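Local coordinates for protein double Glycine Motif Protease domain from AMS/PCAT Transporter (Lachnospiraceae bacterium C6A11, PDB 6MPZ) that probably cleaves leader peptides after a double-glycine motif, as the cysteine peptidase domain of a transporter that matures and exports lantibiotic-type peptides, at residues 30-35 / 65-70; 83-88 / 103-108. All coordinates share one frame; numbering follows the deposited sequence.

Contact 1 (30-35 / 65-70); sequences ASLAMV and LKAARN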
loop_
_atom_site.group_PDB
_atom_site.type_symbol
_atom_site.label_atom_id
_atom_site.label_comp_id
_atom_site.label_asym_id
_atom_site.label_seq_id
_atom_site.Cartn_x
_atom_site.Cartn_y
_atom_site.Cartn_z
ATOM N N ALA A 30 8.381 2.733 -2.718
ATOM C CA ALA A 30 8.840 2.057 -1.522
ATOM C C ALA A 30 7.732 1.128 -0.968
ATOM O O ALA A 30 8.012 -0.001 -0.615
ATOM C CB ALA A 30 9.246 3.093 -0.473
ATOM N N SER A 31 6.478 1.602 -0.985
ATOM C CA SER A 31 5.351 0.863 -0.473
ATOM C C SER A 31 5.136 -0.361 -1.375
ATOM O O SER A 31 4.979 -1.443 -0.862
ATOM C CB SER A 31 4.053 1.729 -0.412
ATOM O OG SER A 31 4.205 2.837 0.491
ATOM N N LEU A 32 5.138 -0.214 -2.697
ATOM C CA LEU A 32 4.999 -1.444 -3.528
ATOM C C LEU A 32 6.226 -2.395 -3.361
ATOM O O LEU A 32 6.105 -3.602 -3.501
ATOM C CB LEU A 32 4.796 -1.112 -4.976
ATOM C CG LEU A 32 4.650 -2.303 -5.956
ATOM C CD1 LEU A 32 3.510 -3.216 -5.603
ATOM C CD2 LEU A 32 4.409 -1.746 -7.346
ATOM N N ALA A 33 7.400 -1.848 -3.075
ATOM C CA ALA A 33 8.619 -2.683 -2.929
ATOM C C ALA A 33 8.461 -3.625 -1.724
ATOM O O ALA A 33 8.691 -4.841 -1.841
ATOM C CB ALA A 33 9.888 -1.811 -2.818
ATOM N N MET A 34 7.985 -3.061 -0.606
ATOM C CA MET A 34 7.614 -3.818 0.614
ATOM C C MET A 34 6.573 -4.887 0.354
ATOM O O MET A 34 6.742 -6.008 0.857
ATOM C CB MET A 34 7.127 -2.887 1.719
ATOM C CG MET A 34 8.212 -2.073 2.294
ATOM S SD MET A 34 7.882 -0.953 3.705
ATOM C CE MET A 34 7.259 0.495 2.897
ATOM N N VAL A 35 5.518 -4.569 -0.409
ATOM C CA VAL A 35 4.512 -5.592 -0.787
ATOM C C VAL A 35 5.132 -6.718 -1.640
ATOM O O VAL A 35 4.889 -7.892 -1.386
ATOM C CB VAL A 35 3.233 -5.026 -1.491
ATOM C CG1 VAL A 35 2.297 -6.154 -1.930
ATOM C CG2 VAL A 35 2.457 -4.117 -0.577
ATOM N N LEU A 65 -0.898 0.167 -9.072
ATOM C CA LEU A 65 -1.644 -1.043 -9.372
ATOM C C LEU A 65 -1.188 -1.711 -10.674
ATOM O O LEU A 65 -1.087 -2.931 -10.734
ATOM C CB LEU A 65 -3.165 -0.760 -9.455
ATOM C CG LEU A 65 -3.987 -0.376 -8.212
ATOM C CD1 LEU A 65 -5.389 0.090 -8.637
ATOM C CD2 LEU A 65 -4.061 -1.511 -7.176
ATOM N N LYS A 66 -0.974 -0.915 -11.730
ATOM C CA LYS A 66 -0.507 -1.448 -13.035
ATOM C C LYS A 66 0.870 -2.107 -12.929
ATOM O O LYS A 66 1.090 -3.182 -13.495
ATOM C CB LYS A 66 -0.428 -0.345 -14.105
ATOM C CG LYS A 66 -1.780 0.049 -14.690
ATOM C CD LYS A 66 -1.608 1.030 -15.837
ATOM C CE LYS A 66 -2.943 1.601 -16.282
ATOM N NZ LYS A 66 -2.743 2.610 -17.363
ATOM N N ALA A 67 1.781 -1.455 -12.221
ATOM C CA ALA A 67 3.123 -2.012 -11.974
ATOM C C ALA A 67 3.025 -3.328 -11.182
ATOM O O ALA A 67 3.672 -4.299 -11.537
ATOM C CB ALA A 67 4.003 -0.994 -11.244
ATOM N N ALA A 68 2.153 -3.382 -10.161
ATOM C CA ALA A 68 1.965 -4.601 -9.366
ATOM C C ALA A 68 1.487 -5.769 -10.248
ATOM O O ALA A 68 1.936 -6.913 -10.086
ATOM C CB ALA A 68 0.973 -4.336 -8.254
ATOM N N ARG A 69 0.586 -5.463 -11.176
ATOM C CA ARG A 69 0.014 -6.467 -12.099
ATOM C C ARG A 69 1.039 -7.043 -13.043
ATOM O O ARG A 69 1.013 -8.233 -13.285
ATOM C CB ARG A 69 -1.145 -5.893 -12.904
ATOM C CG ARG A 69 -2.421 -5.743 -12.112
ATOM C CD ARG A 69 -3.565 -5.231 -13.001
ATOM N NE ARG A 69 -4.639 -4.638 -12.191
ATOM C CZ ARG A 69 -5.070 -3.378 -12.233
ATOM N NH1 ARG A 69 -4.564 -2.493 -13.073
ATOM N NH2 ARG A 69 -6.057 -3.000 -11.425
ATOM N N ASN A 70 1.933 -6.211 -13.577
ATOM C CA ASN A 70 3.022 -6.696 -14.425
ATOM C C ASN A 70 4.005 -7.584 -13.655
ATOM O O ASN A 70 4.617 -8.468 -14.245
ATOM C CB ASN A 70 3.770 -5.548 -15.115
ATOM C CG ASN A 70 2.986 -4.958 -16.291
ATOM O OD1 ASN A 70 3.019 -3.752 -16.513
ATOM N ND2 ASN A 70 2.282 -5.805 -17.055
#

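Contact 2 (83-88 / 103-108); sequences EKLKKE and VVLKGF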
loop_
_atom_site.group_PDB
_atom_site.type_symbol
_atom_site.label_atom_id
_atom_site.label_comp_id
_atom_site.label_asym_id
_atom_site.label_seq_id
_atom_site.Cartn_x
_atom_site.Cartn_y
_atom_site.Cartn_z
ATOM N N GLU A 83 -13.897 1.612 9.264
ATOM C CA GLU A 83 -14.488 0.441 9.876
ATOM C C GLU A 83 -14.534 -0.770 8.912
ATOM O O GLU A 83 -14.432 -1.933 9.328
ATOM C CB GLU A 83 -15.900 0.754 10.447
ATOM C CG GLU A 83 -17.075 0.744 9.448
ATOM C CD GLU A 83 -18.488 0.724 10.103
ATOM O OE1 GLU A 83 -19.245 1.573 9.654
ATOM O OE2 GLU A 83 -18.863 -0.107 11.033
ATOM N N LYS A 84 -14.733 -0.508 7.639
ATOM C CA LYS A 84 -14.802 -1.618 6.650
ATOM C C LYS A 84 -13.390 -2.069 6.235
ATOM O O LYS A 84 -13.199 -3.204 5.785
ATOM C CB LYS A 84 -15.619 -1.219 5.412
ATOM C CG LYS A 84 -15.843 -2.374 4.461
ATOM C CD LYS A 84 -17.106 -2.167 3.612
ATOM C CE LYS A 84 -16.996 -2.767 2.228
ATOM N NZ LYS A 84 -18.351 -2.713 1.614
ATOM N N LEU A 85 -12.399 -1.192 6.366
ATOM C CA LEU A 85 -11.028 -1.605 6.111
ATOM C C LEU A 85 -10.641 -2.659 7.179
ATOM O O LEU A 85 -10.161 -3.755 6.844
ATOM C CB LEU A 85 -10.079 -0.414 6.129
ATOM C CG LEU A 85 -8.589 -0.744 5.981
ATOM C CD1 LEU A 85 -8.267 -1.591 4.768
ATOM C CD2 LEU A 85 -7.833 0.528 5.910
ATOM N N LYS A 86 -10.914 -2.311 8.444
ATOM C CA LYS A 86 -10.712 -3.188 9.632
ATOM C C LYS A 86 -11.418 -4.530 9.531
ATOM O O LYS A 86 -10.894 -5.549 9.931
ATOM C CB LYS A 86 -11.171 -2.488 10.860
ATOM C CG LYS A 86 -10.356 -1.241 11.161
ATOM C CD LYS A 86 -11.005 -0.372 12.216
ATOM C CE LYS A 86 -10.290 0.930 12.257
ATOM N NZ LYS A 86 -10.852 1.900 13.213
ATOM N N LYS A 87 -12.576 -4.531 8.918
ATOM C CA LYS A 87 -13.371 -5.715 8.805
ATOM C C LYS A 87 -12.983 -6.577 7.621
ATOM O O LYS A 87 -12.850 -7.791 7.769
ATOM C CB LYS A 87 -14.852 -5.311 8.745
ATOM C CG LYS A 87 -15.820 -6.461 8.929
ATOM C CD LYS A 87 -17.189 -5.955 9.426
ATOM C CE LYS A 87 -18.287 -6.928 9.086
ATOM N NZ LYS A 87 -18.001 -8.261 9.671
ATOM N N GLU A 88 -12.785 -5.971 6.477
ATOM C CA GLU A 88 -12.635 -6.694 5.214
ATOM C C GLU A 88 -11.246 -6.580 4.552
ATOM O O GLU A 88 -10.973 -7.299 3.582
ATOM C CB GLU A 88 -13.637 -6.133 4.193
ATOM C CG GLU A 88 -15.049 -5.793 4.662
ATOM C CD GLU A 88 -16.157 -6.578 3.986
ATOM O OE1 GLU A 88 -15.937 -7.786 3.902
ATOM O OE2 GLU A 88 -17.190 -6.003 3.578
ATOM N N VAL A 103 1.536 4.649 2.574
ATOM C CA VAL A 103 2.156 3.797 3.554
ATOM C C VAL A 103 1.659 2.363 3.360
ATOM O O VAL A 103 0.655 2.132 2.669
ATOM C CB VAL A 103 1.901 4.298 4.961
ATOM C CG1 VAL A 103 2.394 5.737 5.115
ATOM C CG2 VAL A 103 0.412 4.165 5.348
ATOM N N VAL A 104 2.374 1.403 3.966
ATOM C CA VAL A 104 1.965 -0.012 3.928
ATOM C C VAL A 104 1.268 -0.411 5.219
ATOM O O VAL A 104 1.873 -0.294 6.281
ATOM C CB VAL A 104 3.146 -0.957 3.732
ATOM C CG1 VAL A 104 2.645 -2.420 3.711
ATOM C CG2 VAL A 104 3.835 -0.624 2.434
ATOM N N LEU A 105 0.018 -0.880 5.108
ATOM C CA LEU A 105 -0.757 -1.335 6.276
ATOM C C LEU A 105 -0.562 -2.844 6.470
ATOM O O LEU A 105 -0.884 -3.667 5.542
ATOM C CB LEU A 105 -2.243 -0.999 6.139
ATOM C CG LEU A 105 -3.238 -1.386 7.264
ATOM C CD1 LEU A 105 -2.797 -0.851 8.614
ATOM C CD2 LEU A 105 -4.638 -0.873 6.995
ATOM N N LYS A 106 -0.020 -3.191 7.646
ATOM C CA LYS A 106 0.272 -4.563 8.005
ATOM C C LYS A 106 -0.869 -5.235 8.754
ATOM O O LYS A 106 -0.994 -6.458 8.677
ATOM C CB LYS A 106 1.528 -4.643 8.851
ATOM C CG LYS A 106 2.780 -4.157 8.125
ATOM C CD LYS A 106 3.998 -4.284 9.007
ATOM C CE LYS A 106 3.969 -3.197 10.055
ATOM N NZ LYS A 106 5.125 -3.246 10.939
ATOM N N GLY A 107 -1.696 -4.426 9.430
ATOM C CA GLY A 107 -2.915 -4.861 10.116
ATOM C C GLY A 107 -3.193 -4.023 11.339
ATOM O O GLY A 107 -2.595 -2.961 11.521
ATOM N N PHE A 108 -4.053 -4.562 12.205
ATOM C CA PHE A 108 -4.538 -3.908 13.432
ATOM C C PHE A 108 -4.380 -4.855 14.618
ATOM O O PHE A 108 -4.462 -6.088 14.458
ATOM C CB PHE A 108 -6.010 -3.563 13.268
ATOM C CG PHE A 108 -6.295 -2.609 12.123
ATOM C CD1 PHE A 108 -6.150 -1.223 12.282
ATOM C CD2 PHE A 108 -6.723 -3.090 10.883
ATOM C CE1 PHE A 108 -6.396 -0.356 11.242
ATOM C CE2 PHE A 108 -6.971 -2.216 9.825
ATOM C CZ PHE A 108 -6.821 -0.856 10.006
#

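Contact 1 (30-35 / 65-70)
With its CG anti to the backbone N (chi1 179°) and CD1 turned by a chi2 of 58°, Leu32 projects from helix 27-38 toward helix 61-70 and spreads its two methyls over neighbouring residues there. CD1 lies 3.8 Å from Ala68 CB, and CD2 lies 4.0 Å from Ala67 CB. CD2 is also 4.0 Å from the backbone N of Ala68, so the leucine fork rests against the peptide between the two alanines as well as on their methyl groups. Alanine suits both places: a single methyl lets a long branched side chain come close to the helix backbone, and the CA atoms of Leu32 and Ala68 are 7.3 Å apart. No hydrogen bond crosses the contact, which is wholly apolar and buried, with 103 Å² of surface covered. It joins two helices of the helical part of a papain-like peptidase C39 fold, the first of them beginning at Cys27, the probable nucleophile. Helix 45-52 flanks the contact, Cys52 against Leu32 and Asp51 against Ala67. From the sheet, Phe141 of strand 137-142 packs on both Val35 and Ala68, bridging the two helices. Nearly one turn before Ala68 on its helix, Leu65 has its CB pointing away from 30-35, and its side chain packs on an apolar side chain of the bound leader peptide.

Contact 2 (83-88 / 103-108)
The Phe108 ring is sandwiched between aliphatic groups: over one face lies Lys86 CG, while Leu105 CD1 of its own strand sits above the opposite face, 4.2 Å from the plane and offset toward the rim. Lys86 CG stands 3.8 Å from the centroid of the Phe108 ring and 16° off the ring normal, a CH-pi contact made by the methylene rather than by the charged end. At the edge of the ring, Leu85 CG approaches Phe108 CZ at 4.4 Å, near the ring plane. Lysine suits this partly exposed border because its stem can cover an aromatic face while its ammonium group reaches beyond the ring to a charged partner. A chi1 of -64° sets CG anti to the carbonyl carbon; the chain then runs on extended, crossing Phe108 at about a right angle, and NZ forms a salt bridge with Asp131 of helix 127-133. Deeper in, Leu85 and Leu105 meet tip to tip, their CD2 methyls 3.7 Å apart. Phe130, also on helix 127-133, touches both leucines and makes an edge-to-face pair with Phe108. Lys106 and Gly107 together face Tyr114 in a classic beta bulge just before Phe108, and glycine suits the backbone conformation at 107 because it has no CB to meet the carbonyl O of Lys106. The axes of 83-88 and 103-108 run at 89° and approach to 9.2 Å; this packs helix 82-88 across a strand of the antiparallel sheet of the peptidase C39 domain, a papain-like fold of clan CA.

Overall arrangement
Contacts 1 and 2 lie on opposite sides of the centre of the chain, their own centres 18 Å apart, yet they meet directly through strand 101-109. Val104 CG2 is 3.6 Å from both Ser31 O and Met34 CE, and Ser31 OG is 3.8 Å from Val103 CA. Contact 1 joins helices 27-38 and 61-70, while contact 2 sets helix 82-88 on the sheet. Cys27, His101 and Asp117 have the geometry of a cysteine-protease triad, probably the active site: Cys27 opens the helix carrying 30-35, and His101 opens the strand carrying 103-108. The bound peptide packs on Leu65, in a segment of contact 1; a bound hexaoxaicosane lies about 11 Å from the Leu85 side chain of contact 2.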